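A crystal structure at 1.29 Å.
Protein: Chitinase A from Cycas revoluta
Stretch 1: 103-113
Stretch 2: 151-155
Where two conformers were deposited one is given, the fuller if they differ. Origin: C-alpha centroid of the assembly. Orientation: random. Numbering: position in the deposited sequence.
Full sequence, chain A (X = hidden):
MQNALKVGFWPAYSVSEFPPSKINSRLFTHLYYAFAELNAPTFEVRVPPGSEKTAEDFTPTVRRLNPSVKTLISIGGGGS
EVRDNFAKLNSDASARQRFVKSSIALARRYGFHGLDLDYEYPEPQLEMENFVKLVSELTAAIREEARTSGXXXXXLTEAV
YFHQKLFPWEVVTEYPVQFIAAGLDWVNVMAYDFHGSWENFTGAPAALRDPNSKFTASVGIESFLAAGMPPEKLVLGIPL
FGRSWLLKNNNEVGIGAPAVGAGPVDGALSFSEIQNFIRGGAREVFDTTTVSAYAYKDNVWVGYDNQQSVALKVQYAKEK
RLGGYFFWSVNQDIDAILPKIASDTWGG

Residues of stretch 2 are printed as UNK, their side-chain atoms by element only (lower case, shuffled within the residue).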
# COMPACT_ATOMS: atom_id res chain seq x y z
N SER A 103 -4.87 -18.69 -7.57
CA SER A 103 -4.57 -17.75 -6.49
C SER A 103 -4.88 -18.35 -5.11
O SER A 103 -4.09 -18.21 -4.18
CB SER A 103 -5.30 -16.42 -6.68
OG SER A 103 -6.71 -16.60 -6.64
N ILE A 104 -6.02 -19.03 -5.01
CA ILE A 104 -6.40 -19.71 -3.78
C ILE A 104 -5.39 -20.83 -3.47
O ILE A 104 -4.92 -20.95 -2.33
CB ILE A 104 -7.85 -20.25 -3.86
CG1 ILE A 104 -8.83 -19.08 -3.85
CG2 ILE A 104 -8.14 -21.22 -2.71
CD1 ILE A 104 -10.22 -19.43 -4.31
N ALA A 105 -5.03 -21.60 -4.49
CA ALA A 105 -4.04 -22.67 -4.34
C ALA A 105 -2.68 -22.13 -3.90
O ALA A 105 -2.00 -22.74 -3.08
CB ALA A 105 -3.91 -23.46 -5.64
N LEU A 106 -2.30 -20.98 -4.45
CA LEU A 106 -1.03 -20.33 -4.11
C LEU A 106 -0.95 -19.94 -2.63
O LEU A 106 0.05 -20.21 -1.96
CB LEU A 106 -0.80 -19.11 -5.00
CG LEU A 106 0.59 -18.47 -4.94
CD1 LEU A 106 1.59 -19.31 -5.71
CD2 LEU A 106 0.52 -17.08 -5.53
N ALA A 107 -2.01 -19.30 -2.13
CA ALA A 107 -2.05 -18.88 -0.74
C ALA A 107 -1.90 -20.09 0.19
O ALA A 107 -1.11 -20.07 1.13
CB ALA A 107 -3.32 -18.11 -0.43
N ARG A 108 -2.64 -21.16 -0.10
CA ARG A 108 -2.55 -22.38 0.70
C ARG A 108 -1.18 -23.05 0.58
O ARG A 108 -0.65 -23.53 1.58
CB ARG A 108 -3.66 -23.37 0.34
CG ARG A 108 -5.08 -22.88 0.65
CD ARG A 108 -5.26 -22.50 2.11
NE ARG A 108 -6.66 -22.29 2.44
CZ ARG A 108 -7.11 -21.70 3.54
NH1 ARG A 108 -6.25 -21.22 4.44
NH2 ARG A 108 -8.41 -21.57 3.74
N ARG A 109 -0.62 -23.05 -0.62
CA ARG A 109 0.66 -23.72 -0.87
C ARG A 109 1.82 -23.14 -0.07
O ARG A 109 2.71 -23.88 0.36
CB ARG A 109 0.98 -23.71 -2.37
CG ARG A 109 2.19 -24.54 -2.74
CD ARG A 109 2.21 -24.87 -4.22
NE ARG A 109 1.09 -25.72 -4.61
CZ ARG A 109 0.09 -25.33 -5.39
NH1 ARG A 109 -0.89 -26.18 -5.68
NH2 ARG A 109 0.05 -24.09 -5.87
N TYR A 110 1.82 -21.82 0.14
CA TYR A 110 2.89 -21.17 0.90
C TYR A 110 2.53 -20.82 2.34
O TYR A 110 3.34 -20.24 3.06
CB TYR A 110 3.40 -19.93 0.16
CG TYR A 110 4.06 -20.22 -1.17
CD1 TYR A 110 3.58 -19.64 -2.34
CD2 TYR A 110 5.17 -21.06 -1.26
CE1 TYR A 110 4.18 -19.90 -3.56
CE2 TYR A 110 5.78 -21.33 -2.48
CZ TYR A 110 5.27 -20.74 -3.63
OH TYR A 110 5.86 -20.99 -4.84
N GLY A 111 1.31 -21.17 2.77
CA GLY A 111 0.91 -20.97 4.16
C GLY A 111 0.48 -19.55 4.51
O GLY A 111 0.58 -19.13 5.66
N PHE A 112 -0.01 -18.81 3.51
CA PHE A 112 -0.59 -17.49 3.71
C PHE A 112 -2.03 -17.60 4.20
O PHE A 112 -2.74 -18.56 3.89
CB PHE A 112 -0.53 -16.67 2.43
CG PHE A 112 0.85 -16.22 2.07
CD1 PHE A 112 1.40 -15.09 2.65
CD2 PHE A 112 1.62 -16.94 1.16
CE1 PHE A 112 2.68 -14.67 2.33
CE2 PHE A 112 2.91 -16.53 0.84
CZ PHE A 112 3.44 -15.39 1.42
N HIS A 113 -2.47 -16.59 4.95
CA HIS A 113 -3.82 -16.56 5.50
C HIS A 113 -4.79 -15.78 4.62
O HIS A 113 -5.98 -15.70 4.92
CB HIS A 113 -3.83 -15.96 6.91
CG HIS A 113 -2.86 -16.61 7.84
ND1 HIS A 113 -3.18 -17.70 8.62
CD2 HIS A 113 -1.57 -16.32 8.12
CE1 HIS A 113 -2.13 -18.06 9.33
NE2 HIS A 113 -1.13 -17.23 9.05
N UNK A 151 -11.12 -25.30 6.68
CA UNK A 151 -10.30 -24.23 7.24
C UNK A 151 -11.05 -22.89 7.20
O UNK A 151 -11.96 -22.72 6.39
n UNK A 151 -5.05 -26.38 4.40
c UNK A 151 -6.94 -25.20 5.51
c UNK A 151 -6.17 -26.50 5.38
c UNK A 151 -8.99 -24.11 6.45
c UNK A 151 -8.12 -25.35 6.46
N UNK A 152 -10.67 -21.94 8.09
CA UNK A 152 -11.23 -20.59 7.99
C UNK A 152 -10.95 -20.02 6.61
O UNK A 152 -9.88 -20.26 6.04
c UNK A 152 -10.44 -19.81 9.04
c UNK A 152 -9.98 -20.82 10.02
c UNK A 152 -9.75 -22.08 9.24
N UNK A 153 -11.91 -19.28 6.06
CA UNK A 153 -11.73 -18.74 4.72
C UNK A 153 -10.52 -17.82 4.65
O UNK A 153 -10.18 -17.13 5.62
n UNK A 153 -14.86 -14.75 4.52
n UNK A 153 -16.50 -15.63 5.88
c UNK A 153 -14.45 -16.04 3.96
n UNK A 153 -16.11 -13.37 5.86
c UNK A 153 -13.32 -16.68 4.74
c UNK A 153 -15.82 -14.59 5.42
c UNK A 153 -13.01 -18.06 4.18
N UNK A 154 -9.86 -17.83 3.50
CA UNK A 154 -8.80 -16.89 3.22
C UNK A 154 -9.33 -15.47 3.35
O UNK A 154 -10.46 -15.19 2.96
c UNK A 154 -8.26 -17.12 1.81
c UNK A 154 -7.26 -18.62 0.08
c UNK A 154 -7.43 -18.38 1.57
c UNK A 154 -6.07 -18.27 2.27
N UNK A 155 -8.51 -14.59 3.91
CA UNK A 155 -8.80 -13.17 3.88
C UNK A 155 -8.67 -12.68 2.44
O UNK A 155 -7.92 -13.25 1.65
c UNK A 155 -7.85 -12.39 4.79
c UNK A 155 -6.67 -12.06 6.97
c UNK A 155 -7.84 -12.74 6.29
c UNK A 155 -9.16 -12.37 6.97
O HOH W 1 -7.40 -19.69 6.74
O HOH W 2 -7.61 -16.93 6.73

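Position 151 carries five side-chain atoms, four carbons in an unbranched row that ends in a single nitrogen. The chain is extended, with chi2 to chi4 all close to 180°, and its CA-to-CB bond points toward stretch 1. There it runs across the guanidinium of Arg108, whose NH2 lies 3.8 Å from CB of position 151. Four carbons closed by one nitrogen make this a lysine, Lys151. Its CD sits over one face of the Arg108 guanidinium, the aliphatic part of the chain covering the planar group, while the terminal NZ finds no partner on the helix.

Position 152 has three side-chain carbons, and the last of them closes back onto the backbone nitrogen. The ring stays clear of stretch 1; the contact is made by the backbone, where O of position 152 accepts a hydrogen bond of 3.0 Å from Arg108 NH2. A three-carbon ring that includes the backbone nitrogen can only be proline, Pro152, here with a C-gamma exo pucker.

At position 153 the side chain has seven atoms: three carbons, a nitrogen, then a carbon bearing two more nitrogens. It leaves stretch 1, its CA-to-CB bond pointing away, and CB of position 153 lies 5.8 Å from Arg108 NH2. The terminal group is a guanidinium, and the residue is Arg153. What it offers to the contact is its backbone: water 2 donates to Arg153 O at 2.8 Å and to His113 O at 2.7 Å, joining the two carbonyls.

Position 154 shows four carbons, forked at the second. The branch ends pack on Ile104 and Ala107. A fork at the second carbon distinguishes leucine from isoleucine, which forks at the first, so this is Leu154. Its CD1 lies 3.9 Å from Ile104 CG2 and its CD2 3.9 Å from Ala107 CB. CD2 also approaches Phe112 O, at 3.7 Å, and lies over the face of the Arg108 guanidinium opposite Lys151 CD.

Position 155 again has four carbons forked at the second, its CB 3.8 Å from His113 O. Its backbone N donates a hydrogen bond of 2.9 Å to His113 O, nearly straight at 169°. The same carbon pattern identifies Leu155.

The contact works through an arginine clasped by an extended segment and a loop carbonyl that holds the segment's far end. The CA-to-CB bond of Arg108 points sideways, but its side chain carries the guanidinium to stretch 2, where the group is layered between aliphatic carbons and bonded near its plane to Pro152 O. Water 1 accepts from Arg108 NH1 at 3.0 Å and donates to Pro152 O at 2.6 Å, a second route between the two residues. Beyond the helix, where Gly111 takes positive phi in a Schellman motif, His113 O receives Leu155 N and a CA-H...O contact from Leu154 CA at 3.5 Å. Leu154, buried against Ile104 and Ala107, supplies the apolar part between these polar anchors.

Stretch 2 151-155: KPRLL
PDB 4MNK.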